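Local coordinates for tetratricopeptide TPR_2 repeat protein (Thermobaculum terrenum, PDB 5DJS) that joins tetratricopeptide repeats to a domain of glycosyl transferase family 41 with the GT-B fold and holds uridine-5'-diphosphate in a pocket, at residues 57-62 and 84-89; 337-342 and 367-372. The protein carries 1 engineered substitution. All coordinates share one frame; numbering follows the deposited sequence.

Contact 1. Residues 57-62 and 84-89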
loop_
_atom_site.group_PDB
_atom_site.type_symbol
_atom_site.label_atom_id
_atom_site.label_comp_id
_atom_site.label_asym_id
_atom_site.label_seq_id
_atom_site.Cartn_x
_atom_site.Cartn_y
_atom_site.Cartn_z
ATOM N N GLY A 57 -11.294 3.997 9.411
ATOM C CA GLY A 57 -10.784 5.337 9.092
ATOM C C GLY A 57 -11.188 6.456 10.044
ATOM O O GLY A 57 -10.777 7.599 9.849
ATOM N N ASN A 58 -11.985 6.144 11.069
ATOM C CA ASN A 58 -12.365 7.126 12.092
ATOM C C ASN A 58 -11.236 7.330 13.101
ATOM O O ASN A 58 -11.342 6.909 14.248
ATOM C CB ASN A 58 -13.623 6.673 12.839
ATOM C CG ASN A 58 -14.800 6.448 11.920
ATOM O OD1 ASN A 58 -15.298 5.317 11.798
ATOM N ND2 ASN A 58 -15.255 7.523 11.256
ATOM N N TYR A 59 -10.161 7.990 12.678
ATOM C CA TYR A 59 -8.946 8.067 13.494
ATOM C C TYR A 59 -9.119 8.892 14.774
ATOM O O TYR A 59 -8.446 8.630 15.770
ATOM C CB TYR A 59 -7.751 8.578 12.679
ATOM C CG TYR A 59 -7.477 7.805 11.397
ATOM C CD1 TYR A 59 -7.522 6.402 11.364
ATOM C CD2 TYR A 59 -7.153 8.475 10.218
ATOM C CE1 TYR A 59 -7.268 5.702 10.193
ATOM C CE2 TYR A 59 -6.885 7.776 9.052
ATOM C CZ TYR A 59 -6.954 6.393 9.043
ATOM O OH TYR A 59 -6.702 5.699 7.888
ATOM N N GLY A 60 -10.034 9.861 14.752
ATOM C CA GLY A 60 -10.385 10.656 15.939
ATOM C C GLY A 60 -10.901 9.828 17.104
ATOM O O GLY A 60 -10.338 9.874 18.194
ATOM N N LEU A 61 -11.964 9.060 16.860
ATOM C CA LEU A 61 -12.503 8.132 17.857
ATOM C C LEU A 61 -11.496 7.051 18.194
ATOM O O LEU A 61 -11.251 6.766 19.371
ATOM C CB LEU A 61 -13.779 7.461 17.347
ATOM C CG LEU A 61 -14.533 6.505 18.290
ATOM C CD1 LEU A 61 -14.854 7.124 19.650
ATOM C CD2 LEU A 61 -15.819 6.020 17.632
ATOM N N ALA A 62 -10.929 6.449 17.147
ATOM C CA ALA A 62 -9.946 5.377 17.289
ATOM C C ALA A 62 -8.875 5.757 18.298
ATOM O O ALA A 62 -8.700 5.070 19.309
ATOM C CB ALA A 62 -9.309 5.069 15.945
ATOM N N GLY A 84 -0.094 3.455 17.663
ATOM C CA GLY A 84 0.927 3.893 16.707
ATOM C C GLY A 84 0.472 3.850 15.251
ATOM O O GLY A 84 0.714 4.803 14.493
ATOM N N ASN A 85 -0.210 2.764 14.864
ATOM C CA ASN A 85 -0.730 2.633 13.495
ATOM C C ASN A 85 -1.805 3.664 13.174
ATOM O O ASN A 85 -1.793 4.251 12.090
ATOM C CB ASN A 85 -1.268 1.219 13.201
ATOM C CG ASN A 85 -0.164 0.167 12.993
ATOM O OD1 ASN A 85 -0.397 -1.012 13.259
ATOM N ND2 ASN A 85 1.014 0.565 12.505
ATOM N N VAL A 86 -2.715 3.883 14.115
ATOM C CA VAL A 86 -3.723 4.924 13.961
ATOM C C VAL A 86 -3.073 6.301 13.806
ATOM O O VAL A 86 -3.433 7.057 12.902
ATOM C CB VAL A 86 -4.742 4.908 15.111
ATOM C CG1 VAL A 86 -5.594 6.177 15.113
ATOM C CG2 VAL A 86 -5.642 3.685 14.969
ATOM N N LEU A 87 -2.097 6.603 14.657
ATOM C CA LEU A 87 -1.399 7.892 14.596
ATOM C C LEU A 87 -0.644 8.109 13.281
ATOM O O LEU A 87 -0.737 9.192 12.694
ATOM C CB LEU A 87 -0.448 8.052 15.779
ATOM C CG LEU A 87 -1.124 8.178 17.150
ATOM C CD1 LEU A 87 -0.087 8.042 18.261
ATOM C CD2 LEU A 87 -1.876 9.487 17.292
ATOM N N VAL A 88 0.087 7.087 12.828
ATOM C CA VAL A 88 0.740 7.123 11.514
ATOM C C VAL A 88 -0.302 7.363 10.419
ATOM O O VAL A 88 -0.121 8.241 9.584
ATOM C CB VAL A 88 1.535 5.824 11.215
ATOM C CG1 VAL A 88 1.932 5.725 9.742
ATOM C CG2 VAL A 88 2.792 5.775 12.063
ATOM N N ALA A 89 -1.394 6.598 10.439
ATOM C CA ALA A 89 -2.421 6.686 9.380
ATOM C C ALA A 89 -3.170 8.025 9.389
ATOM O O ALA A 89 -3.695 8.449 8.365
ATOM C CB ALA A 89 -3.415 5.536 9.490
#
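Tyr59 and Ala62, on the first turn of helix 59-72, pack against Val86 and Ala89 at the end of helix 77-89, joining two neighbouring tetratricopeptide repeats of the helical array. Between the two segments the backbones come nearest at Tyr59 and Val86, whose CA atoms are 6.1 Å apart, and no hydrogen bond crosses between them, so the evidence points to contact of apolar groups. Tyr59 can be followed outward. Its CB meets Val86 CG1 at 4.0 Å. With CG anti to the carbonyl carbon (chi1 -54°), the ring then runs along the partner helix toward Ala89. There CE1, CZ and OH all approach the methyl of Ala89, CZ to CB being 3.7 Å, while CD2 and CE2 lie beside the carbonyl oxygen of the same residue. The ring meets Val86 CG1 and Ala89 O obliquely. Over the ring centre, on one face, lies Gly57 O, 3.6 Å above the plane, from the turn that precedes the helix. Beyond the ring, the hydroxyl ties this end of the repeats to the transferase domain. One turn further along helix 59-72, the methyl of Ala62 faces both branches of Val86. The two distances from Ala62 CB, to Val86 CG1 and to Val86 CG2, are each 4.0 Å.

Contact 2. Residues 337-342 and 367-372. Engineered in segment 337-342: Met341 (natural residue Lys). With UDP (uridine-5'-diphosphate), chain E.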
loop_
_atom_site.group_PDB
_atom_site.type_symbol
_atom_site.label_atom_id
_atom_site.label_comp_id
_atom_site.label_asym_id
_atom_site.label_seq_id
_atom_site.Cartn_x
_atom_site.Cartn_y
_atom_site.Cartn_z
ATOM N N ASN A 337 -4.013 11.383 -1.872
ATOM C CA ASN A 337 -3.207 10.383 -1.186
ATOM C C ASN A 337 -3.525 10.260 0.320
ATOM O O ASN A 337 -4.015 11.206 0.956
ATOM C CB ASN A 337 -1.723 10.704 -1.394
ATOM C CG ASN A 337 -1.246 10.344 -2.781
ATOM O OD1 ASN A 337 -1.476 9.237 -3.238
ATOM N ND2 ASN A 337 -0.572 11.262 -3.451
ATOM N N ARG A 338 -3.248 9.068 0.856
ATOM C CA ARG A 338 -3.308 8.768 2.293
ATOM C C ARG A 338 -2.602 9.839 3.122
ATOM O O ARG A 338 -1.568 10.384 2.698
ATOM C CB ARG A 338 -2.626 7.419 2.594
ATOM C CG ARG A 338 -3.358 6.196 2.063
ATOM C CD ARG A 338 -2.766 4.879 2.569
ATOM N NE ARG A 338 -1.555 4.435 1.845
ATOM C CZ ARG A 338 -0.333 4.291 2.365
ATOM N NH1 ARG A 338 -0.089 4.563 3.642
ATOM N NH2 ARG A 338 0.669 3.869 1.602
ATOM N N LEU A 339 -3.133 10.098 4.315
ATOM C CA LEU A 339 -2.613 11.171 5.165
ATOM C C LEU A 339 -1.206 10.906 5.700
ATOM O O LEU A 339 -0.454 11.848 5.969
ATOM C CB LEU A 339 -3.588 11.475 6.298
ATOM C CG LEU A 339 -4.976 11.949 5.823
ATOM C CD1 LEU A 339 -5.908 12.109 7.007
ATOM C CD2 LEU A 339 -4.917 13.252 5.027
ATOM N N SER A 340 -0.834 9.632 5.808
ATOM C CA SER A 340 0.533 9.243 6.183
ATOM C C SER A 340 1.617 9.785 5.238
ATOM O O SER A 340 2.761 10.036 5.652
ATOM C CB SER A 340 0.632 7.718 6.262
ATOM O OG SER A 340 -0.230 7.117 5.318
ATOM N N MET A 341 1.242 9.975 3.976
ATOM C CA MET A 341 2.154 10.456 2.945
ATOM C C MET A 341 2.295 11.983 2.928
ATOM O O MET A 341 3.264 12.504 2.370
ATOM C CB MET A 341 1.664 9.946 1.593
ATOM C CG MET A 341 1.424 8.437 1.580
ATOM S SD MET A 341 1.455 7.725 -0.061
ATOM C CE MET A 341 -0.245 7.244 -0.228
ATOM N N ILE A 342 1.341 12.688 3.549
ATOM C CA ILE A 342 1.328 14.153 3.633
ATOM C C ILE A 342 1.905 14.604 4.980
ATOM O O ILE A 342 1.161 14.815 5.940
ATOM C CB ILE A 342 -0.111 14.719 3.468
ATOM C CG1 ILE A 342 -0.751 14.199 2.176
ATOM C CG2 ILE A 342 -0.106 16.249 3.462
ATOM C CD1 ILE A 342 -2.260 14.272 2.168
ATOM N N THR A 367 -8.909 9.302 3.826
ATOM C CA THR A 367 -9.600 8.760 4.988
ATOM C C THR A 367 -9.083 9.503 6.193
ATOM O O THR A 367 -7.877 9.723 6.293
ATOM C CB THR A 367 -9.269 7.280 5.180
ATOM O OG1 THR A 367 -7.847 7.145 5.238
ATOM C CG2 THR A 367 -9.805 6.450 4.023
ATOM N N GLY A 368 -9.985 9.888 7.092
ATOM C CA GLY A 368 -9.631 10.690 8.261
ATOM C C GLY A 368 -10.090 12.126 8.161
ATOM O O GLY A 368 -10.278 12.777 9.187
ATOM N N LEU A 369 -10.315 12.616 6.942
ATOM C CA LEU A 369 -10.783 13.988 6.747
ATOM C C LEU A 369 -12.237 14.231 7.110
ATOM O O LEU A 369 -12.644 15.381 7.216
ATOM C CB LEU A 369 -10.480 14.449 5.326
ATOM C CG LEU A 369 -8.981 14.549 5.031
ATOM C CD1 LEU A 369 -8.768 14.934 3.582
ATOM C CD2 LEU A 369 -8.275 15.542 5.947
ATOM N N GLN A 370 -13.008 13.170 7.335
ATOM C CA GLN A 370 -14.334 13.297 7.966
ATOM C C GLN A 370 -14.299 13.841 9.408
ATOM O O GLN A 370 -15.303 14.413 9.852
ATOM C CB GLN A 370 -15.146 11.977 7.901
ATOM C CG GLN A 370 -14.710 10.842 8.817
ATOM C CD GLN A 370 -13.434 10.154 8.366
ATOM O OE1 GLN A 370 -12.576 10.763 7.736
ATOM N NE2 GLN A 370 -13.296 8.877 8.692
ATOM N N ASP A 371 -13.177 13.651 10.128
ATOM C CA ASP A 371 -13.031 14.121 11.527
ATOM C C ASP A 371 -12.548 15.562 11.564
ATOM O O ASP A 371 -11.486 15.860 10.994
ATOM C CB ASP A 371 -12.018 13.275 12.335
ATOM C CG ASP A 371 -12.501 11.865 12.619
ATOM O OD1 ASP A 371 -13.668 11.673 13.035
ATOM O OD2 ASP A 371 -11.679 10.942 12.428
ATOM N N PRO A 372 -13.295 16.457 12.258
ATOM C CA PRO A 372 -12.854 17.850 12.435
ATOM C C PRO A 372 -11.484 18.051 13.066
ATOM O O PRO A 372 -10.829 19.040 12.749
ATOM C CB PRO A 372 -13.946 18.447 13.319
ATOM C CG PRO A 372 -15.166 17.738 12.868
ATOM C CD PRO A 372 -14.717 16.315 12.627
HETATM N N1 UDP E . -9.612 5.600 -2.789
HETATM C C2 UDP E . -11.020 5.720 -2.602
HETATM N N3 UDP E . -11.517 6.755 -1.901
HETATM C C4 UDP E . -10.707 7.688 -1.372
HETATM C C5 UDP E . -9.331 7.609 -1.537
HETATM C C6 UDP E . -8.801 6.544 -2.257
HETATM O O2 UDP E . -11.818 4.876 -3.076
HETATM O O4 UDP E . -11.183 8.635 -0.728
HETATM C "C1'" UDP E . -9.057 4.468 -3.564
HETATM C "C2'" UDP E . -8.388 5.000 -4.817
HETATM O "O2'" UDP E . -8.793 4.158 -5.898
HETATM C "C3'" UDP E . -6.897 4.961 -4.498
HETATM C "C4'" UDP E . -6.749 3.899 -3.409
HETATM O "O4'" UDP E . -8.058 3.720 -2.849
HETATM O "O3'" UDP E . -6.100 4.653 -5.633
HETATM C "C5'" UDP E . -5.783 4.232 -2.270
HETATM O "O5'" UDP E . -4.651 4.992 -2.691
HETATM P PA UDP E . -3.710 5.702 -1.578
HETATM O O1A UDP E . -3.160 4.602 -0.703
HETATM O O2A UDP E . -4.515 6.829 -0.972
HETATM O O3A UDP E . -2.481 6.404 -2.364
HETATM P PB UDP E . -1.484 5.640 -3.382
HETATM O O1B UDP E . -2.356 4.865 -4.326
HETATM O O2B UDP E . -0.789 6.757 -4.088
HETATM O O3B UDP E . -0.588 4.807 -2.497
#
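The guanidinium of Arg338 has Met341 SD over one face, the sulfur sitting 4.2 Å off the plane and nearer the margin of the group than its middle, while O1A of uridine-5'-diphosphate lies in plane at its edge. That edge carries a hydrogen bond from Arg338 NE to O1A of 3.0 Å, with an N-H...O angle of 137°, clearly bent. CG and CD of Arg338 already run past the alpha phosphate, CG 3.2 Å from O1A, and the bend at chi3 (-80°) then turns NE toward the same oxygen. Arg338 N adds a weak hydrogen bond to O2A, so backbone and side chain of one residue address two oxygens of this phosphate; the positive charge would probably help to balance that of the diphosphate. Arg338 NH1 is held in turn by Tyr123 OH. Met341, an engineered residue where the natural sequence has lysine, brings its CE to the bridging O3A and to O3B. Leu339 reaches the other way and carries the contact with 367-372. Its CD1 abuts Thr367 O at 3.2 Å and lies 4.2 Å from Gly368 CA, whereas the side chains of Leu339 and Leu369 meet at a slant through their CD2 methyls, 4.2 Å apart. Gly368 opens a type I beta turn that ends at Asp371. Both segments lie in the connections that follow adjacent parallel strands of the second GT-B sheet, 332-335 and 361-365, and lead into helices 344-356 and 372-383; Leu378 of the latter helix touches both Leu339 and Leu369.

How the contacts relate
Contact 1 joins two repeats, contact 2 joins two loops of the transferase domain, and their centres are only 10 Å apart although they follow one another in series along the chain. Segments 57-62 and 367-372 touch directly: Gly60 N lies 3.0 Å from Asp371 OD2, and Tyr59 OH lies 3.2 Å from Thr367 OG1, both probable hydrogen bonds. Thr367 therefore links the two, since it also takes part in contact 2. Contact 2 supplies Asn337, Arg338 and Met341 to the uridine-5'-diphosphate pocket, whereas in contact 1 the side chain of Tyr59 is not part of the pocket and stays about 9 Å from the ligand between nearest atoms.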